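PDB 2HSJ: putative platelet activating factor from Streptococcus pneumoniae, which is of uncharacterised function but, as a member of the GDSL-like lipase/acylhydrolase (SGNH) family, probably hydrolyses ester bonds in lipid or other acyl substrates. Local coordinates for residues Pro35-Ile40 and Lys88-Ile93; Gly84-Ile89 and Arg120-Thr125; Thr125-Leu130 and Met168-Val173. One frame throughout, in Å; residues are numbered along the deposited sequence.

Interaction 1: Pro35-Ile40 and Lys88-Ile93; sequences PNILFI and KIFLLI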
# COMPACT_ATOMS: atom_id res chain seq x y z
N PRO D 35 0.16 -8.52 2.03
CA PRO D 35 -0.03 -8.68 3.47
C PRO D 35 1.28 -8.50 4.23
O PRO D 35 2.26 -9.15 3.91
CB PRO D 35 -0.54 -10.11 3.64
CG PRO D 35 -0.48 -10.74 2.31
CD PRO D 35 -0.13 -9.76 1.26
N ASN D 36 1.27 -7.62 5.21
CA ASN D 36 2.38 -7.54 6.15
C ASN D 36 2.19 -8.58 7.25
O ASN D 36 3.15 -9.21 7.72
CB ASN D 36 2.50 -6.12 6.70
CG ASN D 36 3.63 -5.99 7.71
OD1 ASN D 36 3.39 -6.02 8.93
ND2 ASN D 36 4.89 -5.89 7.21
N ILE D 37 0.93 -8.75 7.66
CA ILE D 37 0.55 -9.74 8.66
C ILE D 37 -0.60 -10.54 8.05
O ILE D 37 -1.54 -9.95 7.46
CB ILE D 37 0.04 -9.04 9.97
CG1 ILE D 37 1.01 -7.94 10.43
CG2 ILE D 37 -0.35 -10.06 11.04
CD1 ILE D 37 2.27 -8.38 11.02
N LEU D 38 -0.51 -11.87 8.14
CA LEU D 38 -1.66 -12.72 7.84
C LEU D 38 -2.24 -13.21 9.15
O LEU D 38 -1.49 -13.78 9.98
CB LEU D 38 -1.22 -13.93 7.01
CG LEU D 38 -0.88 -13.63 5.54
CD1 LEU D 38 -0.04 -14.74 4.94
CD2 LEU D 38 -2.13 -13.47 4.66
N PHE D 39 -3.54 -13.02 9.38
CA PHE D 39 -4.21 -13.60 10.55
C PHE D 39 -4.90 -14.86 10.07
O PHE D 39 -5.73 -14.81 9.16
CB PHE D 39 -5.25 -12.64 11.14
CG PHE D 39 -4.77 -11.86 12.34
CD1 PHE D 39 -3.79 -10.89 12.19
CD2 PHE D 39 -5.30 -12.09 13.60
CE1 PHE D 39 -3.33 -10.15 13.29
CE2 PHE D 39 -4.83 -11.37 14.71
CZ PHE D 39 -3.86 -10.41 14.54
N ILE D 40 -4.50 -16.00 10.64
CA ILE D 40 -5.03 -17.30 10.24
C ILE D 40 -5.67 -17.97 11.46
O ILE D 40 -5.16 -17.90 12.58
CB ILE D 40 -3.88 -18.21 9.67
CG1 ILE D 40 -3.27 -17.53 8.44
CG2 ILE D 40 -4.37 -19.62 9.36
CD1 ILE D 40 -2.06 -18.29 7.93
N LYS D 88 4.78 -11.48 9.45
CA LYS D 88 4.28 -12.29 10.54
C LYS D 88 2.99 -12.95 10.15
O LYS D 88 2.18 -12.39 9.38
CB LYS D 88 4.01 -11.43 11.80
CG LYS D 88 5.23 -10.69 12.33
CD LYS D 88 4.84 -9.86 13.52
CE LYS D 88 6.05 -9.16 14.11
NZ LYS D 88 6.55 -8.13 13.20
N ILE D 89 2.80 -14.13 10.70
CA ILE D 89 1.52 -14.85 10.67
C ILE D 89 1.05 -14.97 12.10
O ILE D 89 1.78 -15.46 12.95
CB ILE D 89 1.71 -16.26 10.08
CG1 ILE D 89 2.04 -16.17 8.59
CG2 ILE D 89 0.45 -17.14 10.32
CD1 ILE D 89 2.74 -17.45 8.04
N PHE D 90 -0.16 -14.49 12.37
CA PHE D 90 -0.80 -14.70 13.68
C PHE D 90 -1.71 -15.89 13.53
O PHE D 90 -2.54 -15.92 12.62
CB PHE D 90 -1.61 -13.48 14.09
CG PHE D 90 -0.78 -12.39 14.70
CD1 PHE D 90 0.33 -11.86 14.06
CD2 PHE D 90 -1.11 -11.91 15.97
CE1 PHE D 90 1.07 -10.86 14.65
CE2 PHE D 90 -0.37 -10.92 16.57
CZ PHE D 90 0.72 -10.39 15.92
N LEU D 91 -1.57 -16.86 14.43
CA LEU D 91 -2.33 -18.08 14.36
C LEU D 91 -3.14 -18.26 15.65
O LEU D 91 -2.58 -18.36 16.75
CB LEU D 91 -1.36 -19.24 14.16
CG LEU D 91 -2.00 -20.60 14.05
CD1 LEU D 91 -3.06 -20.63 12.96
CD2 LEU D 91 -0.87 -21.63 13.80
N LEU D 92 -4.46 -18.33 15.49
CA LEU D 92 -5.37 -18.54 16.61
C LEU D 92 -6.25 -19.71 16.23
O LEU D 92 -7.18 -19.60 15.40
CB LEU D 92 -6.25 -17.31 16.93
CG LEU D 92 -7.25 -17.53 18.08
CD1 LEU D 92 -6.56 -18.01 19.39
CD2 LEU D 92 -7.99 -16.24 18.30
N ILE D 93 -5.99 -20.86 16.84
CA ILE D 93 -6.72 -22.06 16.49
C ILE D 93 -6.58 -23.06 17.61
O ILE D 93 -5.59 -23.03 18.36
CB ILE D 93 -6.22 -22.63 15.12
CG1 ILE D 93 -7.24 -23.63 14.54
CG2 ILE D 93 -4.78 -23.18 15.24
CD1 ILE D 93 -7.09 -23.84 13.07
O HOH W 1 5.12 -6.55 10.86
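I37 and K88 run side by side on one face of the sheet and point the same way. The lysine can be followed outward along the isoleucine. K88 CB lies 3.6 Å from I37 CD1, its CG 4.0 Å and its CD 3.9 Å from that same methyl, which therefore serves the aliphatic part of the chain at three successive carbons. CE passes on towards E126, and the bend at the last torsion (chi4 69°) sets NZ where it donates to a water 3.2 Å away and meets the C-terminal carboxylate of Y214 in a salt bridge and L213 O in a hydrogen bond. N36 OD1, beside the same water, has K58 as its main partner. The two strands are neighbours in the parallel sheet at the core of the SGNH-hydrolase α/β fold, in register from I37 opposite K88 to I40 opposite L91. Their backbone bonds run from N36 to L92; that from I40 N to F90 O is 2.8 Å long and almost straight, with an N-H...O angle of 177°. Farther along the lysine's face, F90 CD1 rests 3.6 Å from I37 CG2. F39 is modelled in two conformers; in the one described, its ring is inclined by only 16° to that of F90 but slid aside, so that F90 CB, 3.6 Å from the F39 ring centre, makes a CH-pi contact over the face. On the opposite face I40 CD1 reaches I89 CG2 at 3.7 Å, while I40 and L91 both touch L73 of helix 70-75.

Interaction 2: Gly84-Ile89 and Arg120-Thr125; sequences GAVDKI and RDYPLT. With GOL (glycerol), chain T.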
# COMPACT_ATOMS: atom_id res chain seq x y z
N GLY D 84 4.48 -11.45 -1.04
CA GLY D 84 5.92 -11.40 -1.24
C GLY D 84 6.72 -10.83 -0.08
O GLY D 84 7.96 -10.78 -0.17
N ALA D 85 6.02 -10.36 0.97
CA ALA D 85 6.71 -9.69 2.09
C ALA D 85 5.96 -9.88 3.40
O ALA D 85 5.61 -8.92 4.11
CB ALA D 85 6.87 -8.21 1.78
N VAL D 86 5.64 -11.13 3.69
CA VAL D 86 4.89 -11.43 4.91
C VAL D 86 5.84 -11.39 6.10
O VAL D 86 6.75 -12.22 6.21
CB VAL D 86 4.21 -12.80 4.84
CG1 VAL D 86 3.36 -13.00 6.12
CG2 VAL D 86 3.35 -12.90 3.57
N ASP D 87 5.66 -10.42 6.98
CA ASP D 87 6.50 -10.33 8.17
C ASP D 87 6.09 -11.34 9.23
O ASP D 87 6.95 -11.97 9.87
CB ASP D 87 6.43 -8.90 8.75
CG ASP D 87 7.37 -7.93 8.06
OD1 ASP D 87 8.04 -8.33 7.07
OD2 ASP D 87 7.46 -6.77 8.53
N LYS D 88 4.78 -11.48 9.45
CA LYS D 88 4.28 -12.29 10.54
C LYS D 88 2.99 -12.95 10.15
O LYS D 88 2.18 -12.39 9.38
CB LYS D 88 4.01 -11.43 11.80
CG LYS D 88 5.23 -10.69 12.33
CD LYS D 88 4.84 -9.86 13.52
CE LYS D 88 6.05 -9.16 14.11
NZ LYS D 88 6.55 -8.13 13.20
N ILE D 89 2.80 -14.13 10.70
CA ILE D 89 1.52 -14.85 10.67
C ILE D 89 1.05 -14.97 12.10
O ILE D 89 1.78 -15.46 12.95
CB ILE D 89 1.71 -16.26 10.08
CG1 ILE D 89 2.04 -16.17 8.59
CG2 ILE D 89 0.45 -17.14 10.32
CD1 ILE D 89 2.74 -17.45 8.04
N ARG D 120 9.42 -23.68 5.34
CA ARG D 120 9.92 -24.04 4.03
C ARG D 120 9.57 -22.95 3.03
O ARG D 120 10.42 -22.53 2.26
CB ARG D 120 9.34 -25.38 3.57
CG ARG D 120 9.95 -26.59 4.24
CD ARG D 120 9.03 -27.80 4.09
NE ARG D 120 8.93 -28.24 2.70
CZ ARG D 120 8.29 -29.34 2.31
NH1 ARG D 120 7.68 -30.13 3.20
NH2 ARG D 120 8.25 -29.66 1.02
N ASP D 121 8.32 -22.48 3.04
CA ASP D 121 7.86 -21.55 2.02
C ASP D 121 8.02 -20.06 2.37
O ASP D 121 8.07 -19.21 1.47
CB ASP D 121 6.40 -21.84 1.65
CG ASP D 121 6.20 -23.21 0.99
OD1 ASP D 121 7.18 -23.79 0.44
OD2 ASP D 121 5.05 -23.70 1.04
N TYR D 122 8.09 -19.75 3.66
CA TYR D 122 8.18 -18.37 4.13
C TYR D 122 9.29 -18.32 5.17
O TYR D 122 9.02 -18.08 6.34
CB TYR D 122 6.83 -17.88 4.72
CG TYR D 122 5.74 -17.81 3.66
CD1 TYR D 122 5.47 -16.62 2.98
CD2 TYR D 122 5.01 -18.95 3.31
CE1 TYR D 122 4.49 -16.56 1.99
CE2 TYR D 122 4.06 -18.92 2.30
CZ TYR D 122 3.79 -17.72 1.65
OH TYR D 122 2.83 -17.68 0.66
N PRO D 123 10.55 -18.52 4.74
CA PRO D 123 11.59 -18.71 5.76
C PRO D 123 11.90 -17.53 6.68
O PRO D 123 12.41 -17.75 7.79
CB PRO D 123 12.83 -19.11 4.95
CG PRO D 123 12.57 -18.67 3.57
CD PRO D 123 11.08 -18.60 3.37
N LEU D 124 11.59 -16.30 6.25
CA LEU D 124 11.91 -15.12 7.07
C LEU D 124 10.69 -14.64 7.86
O LEU D 124 10.77 -13.63 8.56
CB LEU D 124 12.48 -13.97 6.23
CG LEU D 124 13.81 -14.26 5.52
CD1 LEU D 124 14.23 -13.12 4.60
CD2 LEU D 124 14.88 -14.52 6.54
N THR D 125 9.58 -15.36 7.74
CA THR D 125 8.34 -14.96 8.40
C THR D 125 8.27 -15.52 9.81
O THR D 125 8.60 -16.69 10.04
CB THR D 125 7.14 -15.43 7.57
OG1 THR D 125 7.25 -14.86 6.25
CG2 THR D 125 5.80 -15.02 8.20
C1 GOL T . 10.40 -14.43 3.68
O1 GOL T . 9.59 -15.28 4.45
C2 GOL T . 9.53 -13.76 2.62
O2 GOL T . 9.07 -14.75 1.73
C3 GOL T . 8.37 -13.04 3.30
O3 GOL T . 7.17 -13.34 2.62
O HOH W 2 9.69 -11.62 10.10
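V86 and T125 meet with a glycerol molecule, probably from the crystallisation liquor, lodged beside them and bonded to both segments. The site is a loop-to-loop junction at one end of the parallel α/β sheet: residues 84-87 lead into strand 88-92, while the chain leaving helix 104-121 makes a type I beta turn from Y122 to T125 before strand 126-130. T125 OG1 is the polar centre of the contact. It donates to V86 O at 2.7 Å, approaching 29° out of the carbonyl plane, and accepts from glycerol O1 at 3.0 Å. With OG1 anti to the carbonyl carbon (chi1 -58°), the hydroxyl sits at the V86 carbonyl, and the same torsion leaves the methyl CG2 anti to the backbone N, where it packs 3.8 Å from V86 CG1 and 3.9 Å from I89 CD1, the threonine and I89 crossing at about a right angle. The other V86 methyl, CG2, comes 4.1 Å from Y122 CE1, meeting the tyrosine ring obliquely. Glycerol O3 lies at the edge of that ring, in its plane, and takes the V86 N-H at 2.9 Å; glycerol O1 takes the L124 N-H. The alcohol thus occupies backbone donors of both loops. A second subunit borders the junction: its K58 forms a salt bridge with D87 OD1, its S57 packs on A85, and its Y214 packs on D87 and L124. Where the backbones draw together near T125, one water donates to both D87 O and L124 O, each 2.8 Å from the water oxygen.

Interaction 3: Thr125-Leu130 and Met168-Val173; sequences TEIKLL and MQVEFV. With MG (magnesium ion), chain P.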
# COMPACT_ATOMS: atom_id res chain seq x y z
N THR D 125 9.58 -15.36 7.74
CA THR D 125 8.34 -14.96 8.40
C THR D 125 8.27 -15.52 9.81
O THR D 125 8.60 -16.69 10.04
CB THR D 125 7.14 -15.43 7.57
OG1 THR D 125 7.25 -14.86 6.25
CG2 THR D 125 5.80 -15.02 8.20
N GLU D 126 7.85 -14.68 10.75
CA GLU D 126 7.63 -15.08 12.14
C GLU D 126 6.22 -15.61 12.32
O GLU D 126 5.30 -15.15 11.64
CB GLU D 126 7.85 -13.89 13.07
CG GLU D 126 9.34 -13.51 13.13
CD GLU D 126 9.59 -12.27 13.93
OE1 GLU D 126 8.63 -11.58 14.29
OE2 GLU D 126 10.77 -11.96 14.22
N ILE D 127 6.03 -16.59 13.22
CA ILE D 127 4.70 -17.06 13.56
C ILE D 127 4.43 -16.64 14.99
O ILE D 127 5.25 -16.88 15.87
CB ILE D 127 4.55 -18.60 13.40
CG1 ILE D 127 4.60 -18.97 11.91
CG2 ILE D 127 3.25 -19.12 14.04
CD1 ILE D 127 4.73 -20.49 11.66
N LYS D 128 3.31 -15.97 15.20
CA LYS D 128 2.86 -15.64 16.56
C LYS D 128 1.74 -16.60 16.88
O LYS D 128 0.65 -16.53 16.30
CB LYS D 128 2.40 -14.17 16.61
CG LYS D 128 3.45 -13.19 16.08
CD LYS D 128 4.72 -13.26 16.95
CE LYS D 128 5.82 -12.35 16.45
NZ LYS D 128 7.09 -12.53 17.26
N LEU D 129 2.02 -17.55 17.77
CA LEU D 129 1.05 -18.59 18.09
C LEU D 129 0.28 -18.16 19.35
O LEU D 129 0.82 -18.14 20.47
CB LEU D 129 1.77 -19.93 18.34
CG LEU D 129 0.93 -21.15 18.76
CD1 LEU D 129 -0.13 -21.53 17.68
CD2 LEU D 129 1.88 -22.33 19.06
N LEU D 130 -0.98 -17.78 19.14
CA LEU D 130 -1.75 -17.22 20.24
C LEU D 130 -2.19 -18.32 21.18
O LEU D 130 -2.56 -19.42 20.76
CB LEU D 130 -2.99 -16.47 19.71
CG LEU D 130 -2.71 -15.00 19.38
CD1 LEU D 130 -1.65 -14.79 18.28
CD2 LEU D 130 -4.06 -14.39 18.99
N MSE D 168 12.82 -21.04 16.66
CA MSE D 168 13.19 -19.64 16.88
C MSE D 168 12.18 -18.66 16.26
O MSE D 168 11.99 -17.55 16.77
CB MSE D 168 14.57 -19.33 16.29
CG MSE D 168 15.72 -19.98 17.06
SE MSE D 168 15.80 -19.54 19.00
CE MSE D 168 15.91 -17.57 18.89
N GLN D 169 11.54 -19.07 15.17
CA GLN D 169 10.64 -18.14 14.49
C GLN D 169 9.23 -18.10 15.07
O GLN D 169 8.39 -17.29 14.62
CB GLN D 169 10.60 -18.45 13.00
CG GLN D 169 9.86 -19.71 12.67
CD GLN D 169 10.70 -21.01 12.76
OE1 GLN D 169 11.77 -21.10 13.42
NE2 GLN D 169 10.20 -22.04 12.08
N VAL D 170 8.96 -18.96 16.06
CA VAL D 170 7.64 -19.02 16.69
C VAL D 170 7.68 -18.39 18.08
O VAL D 170 8.53 -18.76 18.91
CB VAL D 170 7.13 -20.47 16.79
CG1 VAL D 170 5.69 -20.48 17.32
CG2 VAL D 170 7.18 -21.12 15.42
N GLU D 171 6.75 -17.46 18.33
CA GLU D 171 6.60 -16.87 19.65
C GLU D 171 5.20 -17.18 20.13
O GLU D 171 4.23 -16.91 19.43
CB GLU D 171 6.82 -15.34 19.63
CG GLU D 171 6.78 -14.76 21.04
CD GLU D 171 6.99 -13.26 21.05
OE1 GLU D 171 6.81 -12.61 20.00
OE2 GLU D 171 7.36 -12.74 22.11
N PHE D 172 5.10 -17.76 21.32
CA PHE D 172 3.81 -17.92 21.97
C PHE D 172 3.33 -16.56 22.48
O PHE D 172 4.10 -15.80 23.09
CB PHE D 172 3.95 -18.88 23.14
CG PHE D 172 2.68 -19.13 23.87
CD1 PHE D 172 1.63 -19.83 23.28
CD2 PHE D 172 2.55 -18.68 25.18
CE1 PHE D 172 0.45 -20.05 24.01
CE2 PHE D 172 1.39 -18.88 25.89
CZ PHE D 172 0.35 -19.58 25.32
N VAL D 173 2.05 -16.27 22.24
CA VAL D 173 1.48 -14.98 22.60
C VAL D 173 0.42 -15.21 23.67
O VAL D 173 -0.68 -15.65 23.38
CB VAL D 173 0.89 -14.22 21.36
CG1 VAL D 173 0.36 -12.85 21.78
CG2 VAL D 173 1.93 -14.08 20.23
MG MG P . 10.27 -19.88 19.82
O HOH W 3 8.06 -15.00 16.33
O HOH W 4 11.64 -17.72 19.50
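The F172 ring and L129 O meet obliquely, CD1 of the ring lying 3.4 Å from the carbonyl oxygen, and L130 C approaches the ring in a similarly slanted way. Y160, Q161 and A164 of helix 150-164 also touch the F172 side chain, which ties the last strand to that helix. The second flat group, the E171 carboxylate, is approached by K128 NZ on the anti side of OE1, 20° out of its plane, in a salt bridge of 2.8 Å. Strands 126-130 and 170-173 lie side by side and parallel, and 170-173 is one of the two outermost strands of the five-stranded sheet within the chain. V173 N reaches L129 O at 2.9 Å from 40° above the carbonyl plane; the same oxygen is the one that F172 CD1 approaches. V173 also lies alongside L130, with its CB 4.0 Å from L130 CD1; on the other face V170 CG1 packs against L129 CB. The carbonyl of V170, on the edge of strand 170-173 away from strand 126-130, binds a magnesium ion 2.3 Å from its O, and A164 O and Y167 O complete the protein ligands. A water that donates to M168 O joins them. The lysine bends at its second torsion (chi2 -62°), which turns CD towards E171 CB. K128 NZ has a weak, long salt bridge of 3.5 Å to E126 OE1 as well. It also donates to a water that in turn donates to Q169 O. With a carboxylate from each strand nearby, the ammonium group of K128 would probably be stabilised in its charged form and would offset the repulsion between E126 and E171.

In the fold
The three contacts follow the chain in the order of their opening segments and lie on the same side of its centre. Interactions 1 and 3 pair strands 37-41 with 88-92 and 126-130 with 170-173; their centres are about 10 Å apart, and the backbones of 88-92 and 126-130 bond between them, so together they span four neighbouring strands of one parallel sheet. Interaction 2 lies about 10 Å from interaction 1 and about 12 Å from interaction 3, centre to centre. It shares K88 and I89 with the first and T125 with the third. It thus joins the N-terminal ends of the neighbouring strands 88-92 and 126-130, beside the second subunit.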